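Local coordinates for p800 reaction center core protein (Heliobacterium modesticaldum, PDB 5V8K) that forms the homodimeric core of a photosynthetic reaction center, binding bacteriochlorophylls, other pigments and a 4Fe-4S cluster, at residues Met273-Gly278 and His390-Pro395; Gly278-Ala283 and Ile435-Gln440; Leu152-Phe157 and Asn168-Gly173. All blocks are in the same frame, centred on the assembly; numbering follows the deposited sequence.

Contact 1: residues Met273-Gly278 and His390-Pro395; sequences MFWIGG and HFTMVP. With GBF (Bacteriochlorophyll g), chain B.
Met393 reaches across to Trp275 and then bends round to a bacteriochlorophyll, so one flexible side chain serves both a helix neighbour and a pigment. Its CB leaves the backbone neither directly at the other helix nor away from it; CG, anti to the carbonyl carbon (chi1 -77°), then meets the six-membered part of the indole obliquely, 3.9 Å from Trp275 CZ2, the two side chains crossing at about a right angle. The next atom, Met393 SD, lies 4.0 Å from pigment carbon CHB. A bend in the last torsion (chi3 -70°) carries Met393 CE to 3.7 Å from that same CHB and also above one face of the His390 imidazole, toward its rim. The methionine thus fills the angle between macrocycle and imidazole, where His390 NE2 binds the magnesium at 2.5 Å and His390 ND1 is hydrogen-bonded to Ala386 O. Beside it, Thr392 turns its methyl CG2 to Ile276 CD1 at 3.9 Å, while its hydroxyl is hydrogen-bonded to Gly388 O in its own helix. The axes of segments 273-278 and 390-395 come within 11.5 Å, running the same way at 28°, and long side chains span the distance. Buried apolar packing between transmembrane helices, with an axial histidine on one of them, is characteristic of the chlorophyll-binding helix bundles of type I reaction centres.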
# COMPACT_ATOMS: atom_id res chain seq x y z
N MET A 273 -17.16 -4.24 -12.57
CA MET A 273 -17.58 -5.29 -11.62
C MET A 273 -18.51 -6.34 -12.33
O MET A 273 -18.41 -7.53 -12.11
CB MET A 273 -18.23 -4.76 -10.30
CG MET A 273 -17.32 -4.05 -9.32
SD MET A 273 -18.20 -2.98 -8.19
CE MET A 273 -19.11 -4.11 -7.18
N PHE A 274 -19.42 -5.89 -13.16
CA PHE A 274 -20.30 -6.82 -13.86
C PHE A 274 -19.56 -7.57 -14.97
O PHE A 274 -19.89 -8.72 -15.26
CB PHE A 274 -21.52 -6.10 -14.44
CG PHE A 274 -22.66 -5.94 -13.47
CD1 PHE A 274 -23.53 -6.98 -13.26
CD2 PHE A 274 -22.85 -4.76 -12.77
CE1 PHE A 274 -24.58 -6.86 -12.36
CE2 PHE A 274 -23.88 -4.64 -11.87
CZ PHE A 274 -24.75 -5.69 -11.67
N TRP A 275 -18.58 -6.93 -15.61
CA TRP A 275 -17.78 -7.60 -16.62
C TRP A 275 -17.03 -8.78 -16.01
O TRP A 275 -17.09 -9.90 -16.51
CB TRP A 275 -16.79 -6.58 -17.23
CG TRP A 275 -15.89 -7.04 -18.34
CD1 TRP A 275 -16.18 -7.90 -19.36
CD2 TRP A 275 -14.53 -6.63 -18.54
NE1 TRP A 275 -15.07 -8.05 -20.19
CE2 TRP A 275 -14.05 -7.26 -19.70
CE3 TRP A 275 -13.68 -5.77 -17.84
CZ2 TRP A 275 -12.75 -7.07 -20.17
CZ3 TRP A 275 -12.40 -5.59 -18.29
CH2 TRP A 275 -11.94 -6.24 -19.45
N ILE A 276 -16.34 -8.53 -14.91
CA ILE A 276 -15.50 -9.55 -14.32
C ILE A 276 -16.35 -10.60 -13.63
O ILE A 276 -16.10 -11.79 -13.77
CB ILE A 276 -14.47 -8.91 -13.37
CG1 ILE A 276 -13.50 -8.06 -14.20
CG2 ILE A 276 -13.74 -9.97 -12.56
CD1 ILE A 276 -12.64 -7.11 -13.41
N GLY A 277 -17.37 -10.17 -12.88
CA GLY A 277 -18.27 -11.14 -12.26
C GLY A 277 -19.08 -11.92 -13.27
O GLY A 277 -19.37 -13.10 -13.05
N GLY A 278 -19.47 -11.30 -14.37
CA GLY A 278 -20.16 -12.04 -15.41
C GLY A 278 -19.28 -13.11 -16.03
O GLY A 278 -19.73 -14.24 -16.27
N HIS A 390 -6.28 -5.17 -21.30
CA HIS A 390 -5.68 -6.45 -21.65
C HIS A 390 -5.00 -7.09 -20.45
O HIS A 390 -5.02 -8.32 -20.31
CB HIS A 390 -4.69 -6.26 -22.79
CG HIS A 390 -5.33 -5.88 -24.07
ND1 HIS A 390 -5.90 -4.64 -24.27
CD2 HIS A 390 -5.59 -6.60 -25.19
CE1 HIS A 390 -6.42 -4.60 -25.48
NE2 HIS A 390 -6.24 -5.77 -26.06
N PHE A 391 -4.40 -6.27 -19.60
CA PHE A 391 -3.84 -6.75 -18.34
C PHE A 391 -4.90 -7.44 -17.49
O PHE A 391 -4.73 -8.58 -17.05
CB PHE A 391 -3.21 -5.54 -17.65
CG PHE A 391 -2.54 -5.82 -16.35
CD1 PHE A 391 -1.35 -6.51 -16.29
CD2 PHE A 391 -3.06 -5.29 -15.19
CE1 PHE A 391 -0.73 -6.73 -15.07
CE2 PHE A 391 -2.46 -5.50 -13.98
CZ PHE A 391 -1.31 -6.22 -13.91
N THR A 392 -6.02 -6.74 -17.23
CA THR A 392 -7.14 -7.33 -16.51
C THR A 392 -7.63 -8.62 -17.18
O THR A 392 -8.01 -9.57 -16.50
CB THR A 392 -8.29 -6.31 -16.40
OG1 THR A 392 -7.82 -5.15 -15.70
CG2 THR A 392 -9.42 -6.90 -15.62
N MET A 393 -7.62 -8.66 -18.50
CA MET A 393 -8.08 -9.86 -19.19
C MET A 393 -7.18 -11.08 -18.96
O MET A 393 -7.62 -12.21 -19.25
CB MET A 393 -8.18 -9.61 -20.71
CG MET A 393 -9.39 -8.82 -21.19
SD MET A 393 -9.65 -9.03 -22.97
CE MET A 393 -8.24 -8.12 -23.61
N VAL A 394 -5.95 -10.90 -18.46
CA VAL A 394 -5.05 -12.06 -18.26
C VAL A 394 -5.68 -13.00 -17.22
O VAL A 394 -5.90 -14.17 -17.54
CB VAL A 394 -3.62 -11.63 -17.87
CG1 VAL A 394 -2.78 -12.80 -17.38
CG2 VAL A 394 -2.92 -10.99 -19.09
N PRO A 395 -6.00 -12.55 -16.01
CA PRO A 395 -6.73 -13.45 -15.10
C PRO A 395 -8.12 -13.86 -15.62
O PRO A 395 -8.56 -14.98 -15.33
CB PRO A 395 -6.84 -12.66 -13.78
CG PRO A 395 -6.52 -11.24 -14.10
CD PRO A 395 -5.64 -11.28 -15.36
MG GBF B . -7.56 -6.21 -28.10
CHA GBF B . -9.18 -3.09 -28.02
CHB GBF B . -10.22 -7.58 -26.66
CHC GBF B . -6.05 -9.20 -28.79
CHD GBF B . -5.31 -4.65 -30.45
NA GBF B . -9.24 -5.49 -27.35
C1A GBF B . -9.72 -4.24 -27.20
C2A GBF B . -11.14 -4.15 -26.71
C3A GBF B . -11.16 -5.46 -25.92
C4A GBF B . -10.16 -6.23 -26.71
CMA GBF B . -10.75 -5.32 -24.44
CAA GBF B . -12.25 -4.12 -27.77
CBA GBF B . -12.92 -2.76 -27.95
CGA GBF B . -14.13 -2.62 -27.03
O1A GBF B . -15.27 -2.54 -27.48
O2A GBF B . -13.91 -2.26 -25.63
NB GBF B . -8.11 -8.12 -27.75
C1B GBF B . -9.21 -8.53 -27.15
C2B GBF B . -9.22 -9.92 -27.14
C3B GBF B . -8.04 -10.33 -27.74
C4B GBF B . -7.36 -9.18 -28.08
CMB GBF B . -10.33 -10.77 -26.60
CAB GBF B . -7.56 -11.69 -28.01
CBB GBF B . -8.22 -12.82 -27.90
NC GBF B . -6.08 -6.76 -29.38
C1C GBF B . -5.54 -7.98 -29.45
C2C GBF B . -4.29 -8.32 -30.16
C3C GBF B . -4.23 -6.94 -30.63
C4C GBF B . -5.21 -6.08 -30.15
CMC GBF B . -3.23 -8.58 -29.09
CAC GBF B . -3.14 -6.45 -31.50
CBC GBF B . -2.05 -7.37 -32.01
ND GBF B . -7.22 -4.45 -29.03
C1D GBF B . -6.39 -3.86 -29.88
C2D GBF B . -6.53 -2.31 -30.33
C3D GBF B . -7.65 -2.22 -29.52
C4D GBF B . -8.06 -3.37 -28.79
CMD GBF B . -5.83 -1.34 -31.23
CAD GBF B . -8.46 -1.09 -29.04
OBD GBF B . -8.74 0.07 -29.50
CBD GBF B . -9.49 -1.63 -28.10
CGD GBF B . -9.50 -0.87 -26.81
O1D GBF B . -8.74 -1.09 -25.89
O2D GBF B . -10.43 0.20 -26.63
CED GBF B . -10.25 1.04 -25.49

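Contact 2: residues Gly278-Ala283 and Ile435-Gln440; sequences GVFHGA and ISLVDQ. With GBF (Bacteriochlorophyll g), chain C.
Phe280 and Leu437 both swing CG anti to the backbone N (chi1 158° and 176°), and their side chains cross at about a right angle, although the closeness of their nearest carbons is doubtful. Val438 takes CG1 between its backbone N and carbonyl carbon (chi1 77°), leaving CG2 to meet the same end of the ring, 4.2 Å from Phe280 CE1. One turn further along helix 258-291, Ala283 CB receives the other branch of the leucine, Leu437 CD2, at 3.7 Å. The far side of the phenylalanine belongs to bacteriochlorophyll: Phe280 CE2 comes to 3.5 Å from pigment carbon C3D, and Phe280 CZ to 3.7 Å from the ester methyl CED. Phe280 also places CD2 over the centre of the His281 imidazole, whose NE2 binds the magnesium at 2.4 Å. The start of helix 437-447 is capped, weakly, by Ser436 OG, which accepts from Asp439 N at 3.4 Å. Nearby, Asp439 forms a salt bridge with Lys579, and its carbonyl oxygen is hydrogen-bonded to Tyr542 of the second subunit. The side chains that meet across the two segments are apolar; the polar groups lie outside this packing. Among them, the bond from His281 ND1 to Glu201 is likely to hold the imidazole in its rotation and may strengthen its donation to magnesium.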
# COMPACT_ATOMS: atom_id res chain seq x y z
N GLY A 278 -19.47 -11.30 -14.37
CA GLY A 278 -20.16 -12.04 -15.41
C GLY A 278 -19.28 -13.11 -16.03
O GLY A 278 -19.73 -14.24 -16.27
N VAL A 279 -18.03 -12.76 -16.33
CA VAL A 279 -17.10 -13.74 -16.88
C VAL A 279 -16.84 -14.85 -15.87
O VAL A 279 -16.73 -16.03 -16.25
CB VAL A 279 -15.80 -13.03 -17.32
CG1 VAL A 279 -14.71 -14.04 -17.71
CG2 VAL A 279 -16.12 -12.14 -18.52
N PHE A 280 -16.76 -14.52 -14.58
CA PHE A 280 -16.61 -15.56 -13.57
C PHE A 280 -17.77 -16.56 -13.64
O PHE A 280 -17.55 -17.78 -13.56
CB PHE A 280 -16.52 -14.94 -12.17
CG PHE A 280 -16.89 -15.92 -11.08
CD1 PHE A 280 -15.98 -16.86 -10.62
CD2 PHE A 280 -18.17 -15.92 -10.57
CE1 PHE A 280 -16.34 -17.77 -9.65
CE2 PHE A 280 -18.54 -16.83 -9.60
CZ PHE A 280 -17.63 -17.76 -9.14
N HIS A 281 -19.01 -16.08 -13.78
CA HIS A 281 -20.14 -17.00 -13.88
C HIS A 281 -20.10 -17.85 -15.15
O HIS A 281 -20.50 -19.02 -15.12
CB HIS A 281 -21.45 -16.23 -13.82
CG HIS A 281 -21.86 -15.91 -12.42
ND1 HIS A 281 -22.13 -16.89 -11.50
CD2 HIS A 281 -21.98 -14.73 -11.78
CE1 HIS A 281 -22.41 -16.33 -10.34
NE2 HIS A 281 -22.33 -15.02 -10.49
N GLY A 282 -19.72 -17.27 -16.28
CA GLY A 282 -19.66 -18.06 -17.49
C GLY A 282 -18.60 -19.14 -17.37
O GLY A 282 -18.83 -20.30 -17.70
N ALA A 283 -17.44 -18.76 -16.84
CA ALA A 283 -16.36 -19.71 -16.59
C ALA A 283 -16.79 -20.79 -15.61
O ALA A 283 -16.44 -21.96 -15.77
CB ALA A 283 -15.12 -18.96 -16.06
N ILE A 435 -4.27 -20.78 -7.88
CA ILE A 435 -4.50 -21.29 -9.22
C ILE A 435 -5.97 -21.59 -9.55
O ILE A 435 -6.29 -21.84 -10.73
CB ILE A 435 -3.63 -22.55 -9.42
CG1 ILE A 435 -3.97 -23.64 -8.38
CG2 ILE A 435 -2.16 -22.19 -9.30
CD1 ILE A 435 -3.24 -24.98 -8.62
N SER A 436 -6.88 -21.52 -8.58
CA SER A 436 -8.27 -21.86 -8.86
C SER A 436 -9.00 -20.73 -9.61
O SER A 436 -8.53 -19.59 -9.71
CB SER A 436 -9.03 -22.16 -7.57
OG SER A 436 -9.24 -20.97 -6.85
N LEU A 437 -10.18 -21.09 -10.11
CA LEU A 437 -11.05 -20.18 -10.84
C LEU A 437 -11.40 -18.94 -10.02
O LEU A 437 -11.24 -17.80 -10.49
CB LEU A 437 -12.30 -20.97 -11.29
CG LEU A 437 -13.52 -20.39 -12.03
CD1 LEU A 437 -14.48 -19.94 -11.05
CD2 LEU A 437 -13.25 -19.19 -12.87
N VAL A 438 -11.83 -19.13 -8.76
CA VAL A 438 -12.27 -17.97 -7.98
C VAL A 438 -11.07 -17.08 -7.63
O VAL A 438 -11.19 -15.85 -7.54
CB VAL A 438 -13.08 -18.39 -6.73
CG1 VAL A 438 -12.19 -18.92 -5.59
CG2 VAL A 438 -13.91 -17.25 -6.27
N ASP A 439 -9.88 -17.67 -7.48
CA ASP A 439 -8.73 -16.85 -7.12
C ASP A 439 -8.26 -16.00 -8.31
O ASP A 439 -7.76 -14.90 -8.12
CB ASP A 439 -7.63 -17.75 -6.57
CG ASP A 439 -7.98 -18.36 -5.20
OD1 ASP A 439 -8.88 -17.82 -4.49
OD2 ASP A 439 -7.36 -19.39 -4.81
N GLN A 440 -8.53 -16.46 -9.54
CA GLN A 440 -8.30 -15.62 -10.71
C GLN A 440 -9.38 -14.55 -10.86
O GLN A 440 -9.12 -13.47 -11.39
CB GLN A 440 -8.22 -16.47 -11.98
CG GLN A 440 -7.00 -17.39 -12.04
CD GLN A 440 -5.69 -16.60 -12.07
OE1 GLN A 440 -5.51 -15.69 -12.90
NE2 GLN A 440 -4.80 -16.90 -11.14
MG GBF C . -22.71 -13.80 -8.42
CHA GBF C . -21.69 -16.47 -6.33
CHB GBF C . -25.83 -14.87 -8.11
CHC GBF C . -23.62 -10.73 -9.75
CHD GBF C . -19.36 -12.61 -8.11
NA GBF C . -23.55 -15.38 -7.54
C1A GBF C . -23.14 -16.32 -6.68
C2A GBF C . -24.09 -17.42 -6.31
C3A GBF C . -25.30 -17.04 -7.16
C4A GBF C . -24.86 -15.67 -7.62
CMA GBF C . -25.50 -17.96 -8.36
CAA GBF C . -24.47 -17.55 -4.83
CBA GBF C . -24.95 -16.24 -4.25
CGA GBF C . -25.66 -16.46 -2.93
O1A GBF C . -26.09 -17.56 -2.63
O2A GBF C . -26.34 -15.30 -2.40
NB GBF C . -24.51 -12.92 -8.82
C1B GBF C . -25.71 -13.54 -8.74
C2B GBF C . -26.70 -12.74 -9.30
C3B GBF C . -26.06 -11.57 -9.74
C4B GBF C . -24.69 -11.74 -9.44
CMB GBF C . -28.17 -13.10 -9.34
CAB GBF C . -26.66 -10.38 -10.43
CBB GBF C . -27.87 -10.23 -10.97
NC GBF C . -21.67 -12.10 -8.91
C1C GBF C . -22.19 -10.95 -9.35
C2C GBF C . -21.43 -9.68 -9.49
C3C GBF C . -20.25 -10.37 -8.94
C4C GBF C . -20.40 -11.72 -8.67
CMC GBF C . -21.34 -9.37 -10.97
CAC GBF C . -18.95 -9.70 -8.72
CBC GBF C . -18.67 -8.25 -9.01
ND GBF C . -20.98 -14.26 -7.48
C1D GBF C . -19.72 -13.88 -7.46
C2D GBF C . -18.55 -14.71 -6.75
C3D GBF C . -19.49 -15.66 -6.40
C4D GBF C . -20.85 -15.44 -6.78
CMD GBF C . -17.06 -14.53 -6.62
CAD GBF C . -19.51 -16.82 -5.49
OBD GBF C . -18.62 -17.62 -5.08
CBD GBF C . -20.91 -17.38 -5.47
CGD GBF C . -20.92 -18.70 -6.11
O1D GBF C . -20.96 -19.76 -5.51
O2D GBF C . -20.91 -18.72 -7.54
CED GBF C . -20.48 -19.91 -8.15
C1 GBF C . -26.53 -15.13 -1.00
C2 GBF C . -27.20 -13.80 -0.76
C3 GBF C . -28.54 -13.69 -0.59
C4 GBF C . -29.42 -14.92 -0.61
C5 GBF C . -29.09 -12.29 -0.37
C6 GBF C . -30.33 -12.32 0.51
C7 GBF C . -30.63 -10.92 1.02
C8 GBF C . -30.91 -10.65 2.32
C9 GBF C . -30.96 -11.74 3.35
C10 GBF C . -31.22 -9.25 2.78
C11 GBF C . -30.19 -8.23 2.29
C12 GBF C . -30.87 -6.90 2.06
C13 GBF C . -30.13 -5.83 1.74
C14 GBF C . -28.64 -6.01 1.62
C15 GBF C . -30.75 -4.48 1.50

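Contact 3: residues Leu152-Phe157 and Asn168-Gly173; sequences LSFDMF and NHVAFG. With GBF (Bacteriochlorophyll g), chain P.
Apolar packing joins loop 152-157 to the helix through Val170, whose two methyls are shared out: CG2 meets Leu152 CD1 at 3.7 Å, while CG1, placed anti to the backbone N (chi1 -179°), lies near the ring plane of Phe154, 4.0 Å from its CZ. Elsewhere on its edge the same phenyl ring meets the pigment, Phe154 CD1 standing 3.4 Å from the bacteriochlorophyll carbon CBB. Pigment contacts come from both faces: on the loop side Met156 lies across the macrocycle, CG 3.6 Å from C1B; on the helix side Phe172 brings CE2 to 3.4 Å from C4C and holds methyl CMC over one ring face. Were Phe172 an alanine, the macrocycle around C4C and CHD would lose its aromatic cover, which is likely to leave a gap beside CMC. Polar interactions shape the loop: Ser153 OG accepts from Asp155 N at 3.3 Å in an ST turn, and Asp155 centres an inverse gamma turn. The magnesium takes the Asn168 side chain as its ligand, whereas the adjacent His169 binds the magnesium of another bacteriochlorophyll. Consecutive helix residues thus serve two pigments, this one through an asparagine, with loop and helix on opposite macrocycle faces.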
# COMPACT_ATOMS: atom_id res chain seq x y z
N LEU A 152 -44.47 15.14 -29.76
CA LEU A 152 -44.07 13.84 -30.29
C LEU A 152 -43.73 14.02 -31.76
O LEU A 152 -44.57 14.48 -32.54
CB LEU A 152 -45.19 12.81 -30.12
CG LEU A 152 -44.87 11.35 -30.45
CD1 LEU A 152 -43.76 10.80 -29.58
CD2 LEU A 152 -46.14 10.52 -30.31
N SER A 153 -42.52 13.64 -32.15
CA SER A 153 -42.10 13.72 -33.54
C SER A 153 -41.25 12.50 -33.88
O SER A 153 -40.54 11.98 -33.02
CB SER A 153 -41.31 15.00 -33.84
OG SER A 153 -40.66 14.92 -35.09
N PHE A 154 -41.35 12.04 -35.12
CA PHE A 154 -40.57 10.90 -35.58
C PHE A 154 -39.58 11.28 -36.66
O PHE A 154 -39.20 10.44 -37.48
CB PHE A 154 -41.49 9.77 -36.05
CG PHE A 154 -42.35 9.21 -34.96
CD1 PHE A 154 -41.87 8.23 -34.10
CD2 PHE A 154 -43.63 9.69 -34.77
CE1 PHE A 154 -42.66 7.73 -33.08
CE2 PHE A 154 -44.42 9.20 -33.76
CZ PHE A 154 -43.94 8.22 -32.91
N ASP A 155 -39.11 12.53 -36.67
CA ASP A 155 -38.09 12.97 -37.62
C ASP A 155 -36.72 12.58 -37.07
O ASP A 155 -35.99 13.39 -36.49
CB ASP A 155 -38.20 14.47 -37.87
CG ASP A 155 -37.25 14.94 -38.96
OD1 ASP A 155 -36.70 14.09 -39.70
OD2 ASP A 155 -37.08 16.18 -39.07
N MET A 156 -36.36 11.32 -37.28
CA MET A 156 -35.16 10.76 -36.67
C MET A 156 -33.90 11.51 -37.09
O MET A 156 -32.95 11.64 -36.30
CB MET A 156 -35.04 9.29 -37.04
CG MET A 156 -33.93 8.56 -36.31
SD MET A 156 -33.62 6.93 -36.98
CE MET A 156 -35.27 6.23 -37.07
N PHE A 157 -33.85 12.01 -38.32
CA PHE A 157 -32.63 12.60 -38.86
C PHE A 157 -32.64 14.12 -38.82
O PHE A 157 -31.62 14.74 -39.16
CB PHE A 157 -32.40 12.11 -40.28
CG PHE A 157 -32.33 10.61 -40.39
CD1 PHE A 157 -31.58 9.87 -39.48
CD2 PHE A 157 -33.04 9.94 -41.36
CE1 PHE A 157 -31.53 8.49 -39.57
CE2 PHE A 157 -32.99 8.57 -41.45
CZ PHE A 157 -32.24 7.85 -40.56
N ASN A 168 -38.26 8.88 -30.08
CA ASN A 168 -37.27 7.82 -29.92
C ASN A 168 -37.76 6.76 -28.94
O ASN A 168 -37.58 5.56 -29.17
CB ASN A 168 -35.94 8.40 -29.46
CG ASN A 168 -34.96 7.33 -29.04
OD1 ASN A 168 -34.39 6.63 -29.87
ND2 ASN A 168 -34.77 7.18 -27.73
N HIS A 169 -38.41 7.18 -27.86
CA HIS A 169 -38.90 6.21 -26.88
C HIS A 169 -40.05 5.39 -27.43
O HIS A 169 -40.06 4.16 -27.33
CB HIS A 169 -39.31 6.92 -25.60
CG HIS A 169 -38.15 7.46 -24.84
ND1 HIS A 169 -37.46 8.59 -25.23
CD2 HIS A 169 -37.50 6.98 -23.75
CE1 HIS A 169 -36.48 8.81 -24.38
NE2 HIS A 169 -36.47 7.85 -23.49
N VAL A 170 -41.03 6.06 -28.04
CA VAL A 170 -42.16 5.38 -28.63
C VAL A 170 -41.68 4.40 -29.70
O VAL A 170 -42.22 3.29 -29.83
CB VAL A 170 -43.15 6.41 -29.21
CG1 VAL A 170 -44.36 5.72 -29.83
CG2 VAL A 170 -43.60 7.37 -28.13
N ALA A 171 -40.65 4.78 -30.46
CA ALA A 171 -40.15 3.89 -31.50
C ALA A 171 -39.55 2.65 -30.87
O ALA A 171 -39.79 1.53 -31.32
CB ALA A 171 -39.15 4.61 -32.39
N PHE A 172 -38.80 2.82 -29.78
CA PHE A 172 -38.28 1.66 -29.07
C PHE A 172 -39.41 0.80 -28.55
O PHE A 172 -39.29 -0.43 -28.53
CB PHE A 172 -37.35 2.10 -27.92
CG PHE A 172 -35.89 2.10 -28.30
CD1 PHE A 172 -35.15 0.91 -28.28
CD2 PHE A 172 -35.25 3.28 -28.66
CE1 PHE A 172 -33.82 0.90 -28.63
CE2 PHE A 172 -33.93 3.28 -29.00
CZ PHE A 172 -33.20 2.09 -28.99
N GLY A 173 -40.52 1.40 -28.15
CA GLY A 173 -41.67 0.61 -27.77
C GLY A 173 -42.16 -0.26 -28.91
O GLY A 173 -42.34 -1.46 -28.75
MG GBF P . -33.26 6.95 -31.93
CHA GBF P . -30.36 8.62 -30.90
CHB GBF P . -34.70 9.82 -32.54
CHC GBF P . -35.64 5.03 -33.59
CHD GBF P . -31.44 3.91 -31.37
NA GBF P . -32.67 8.81 -31.75
C1A GBF P . -31.57 9.43 -31.29
C2A GBF P . -31.37 10.75 -31.94
C3A GBF P . -32.83 11.20 -31.87
C4A GBF P . -33.45 9.86 -32.05
CMA GBF P . -33.36 11.84 -30.58
CAA GBF P . -30.92 10.55 -33.38
CBA GBF P . -30.27 11.77 -34.01
CGA GBF P . -29.82 11.35 -35.39
O1A GBF P . -30.25 10.31 -35.88
O2A GBF P . -29.01 12.24 -36.21
NB GBF P . -34.94 7.40 -32.96
C1B GBF P . -35.44 8.64 -33.06
C2B GBF P . -36.65 8.55 -33.75
C3B GBF P . -36.87 7.20 -34.03
C4B GBF P . -35.79 6.51 -33.50
CMB GBF P . -37.54 9.74 -34.08
CAB GBF P . -38.01 6.56 -34.75
CBB GBF P . -38.97 7.15 -35.42
NC GBF P . -33.46 4.95 -32.36
C1C GBF P . -34.47 4.35 -33.01
C2C GBF P . -34.62 2.89 -33.24
C3C GBF P . -33.32 2.72 -32.56
C4C GBF P . -32.72 3.87 -32.07
CMC GBF P . -35.80 2.36 -32.44
CAC GBF P . -32.68 1.39 -32.37
CBC GBF P . -33.29 0.10 -32.87
ND GBF P . -31.45 6.32 -31.32
C1D GBF P . -30.80 5.20 -31.09
C2D GBF P . -29.27 5.20 -30.56
C3D GBF P . -29.30 6.60 -30.55
C4D GBF P . -30.50 7.24 -30.96
CMD GBF P . -28.28 4.15 -30.22
CAD GBF P . -28.29 7.66 -30.37
OBD GBF P . -27.17 7.72 -29.77
CBD GBF P . -28.95 8.97 -30.61
CGD GBF P . -28.93 9.88 -29.42
O1D GBF P . -29.66 9.72 -28.46
O2D GBF P . -28.08 11.03 -29.34
CED GBF P . -27.97 11.68 -28.07

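How the contacts relate
Contacts 1 and 2 form one continuous region, their centres 9 Å apart. Both use helix 258-291 and share Gly278; they also touch directly, where Pro395 CA comes within 3.4 Å of Gln440 OE1. Their segments alternate along the chain; helix 258-291 packs on helix 376-401 in contact 1 and on helix 437-447 in contact 2. Contact 3 comes earlier in sequence and closes before either begins; it sits on helix 162-186, with centres about 36 Å from contact 1 and 41 Å from contact 2. The arrangement agrees with the type I plan, in which six N-terminal antenna helices precede five core helices: contact 3 lies within the antenna, and contacts 1 and 2 join its last helix to the core.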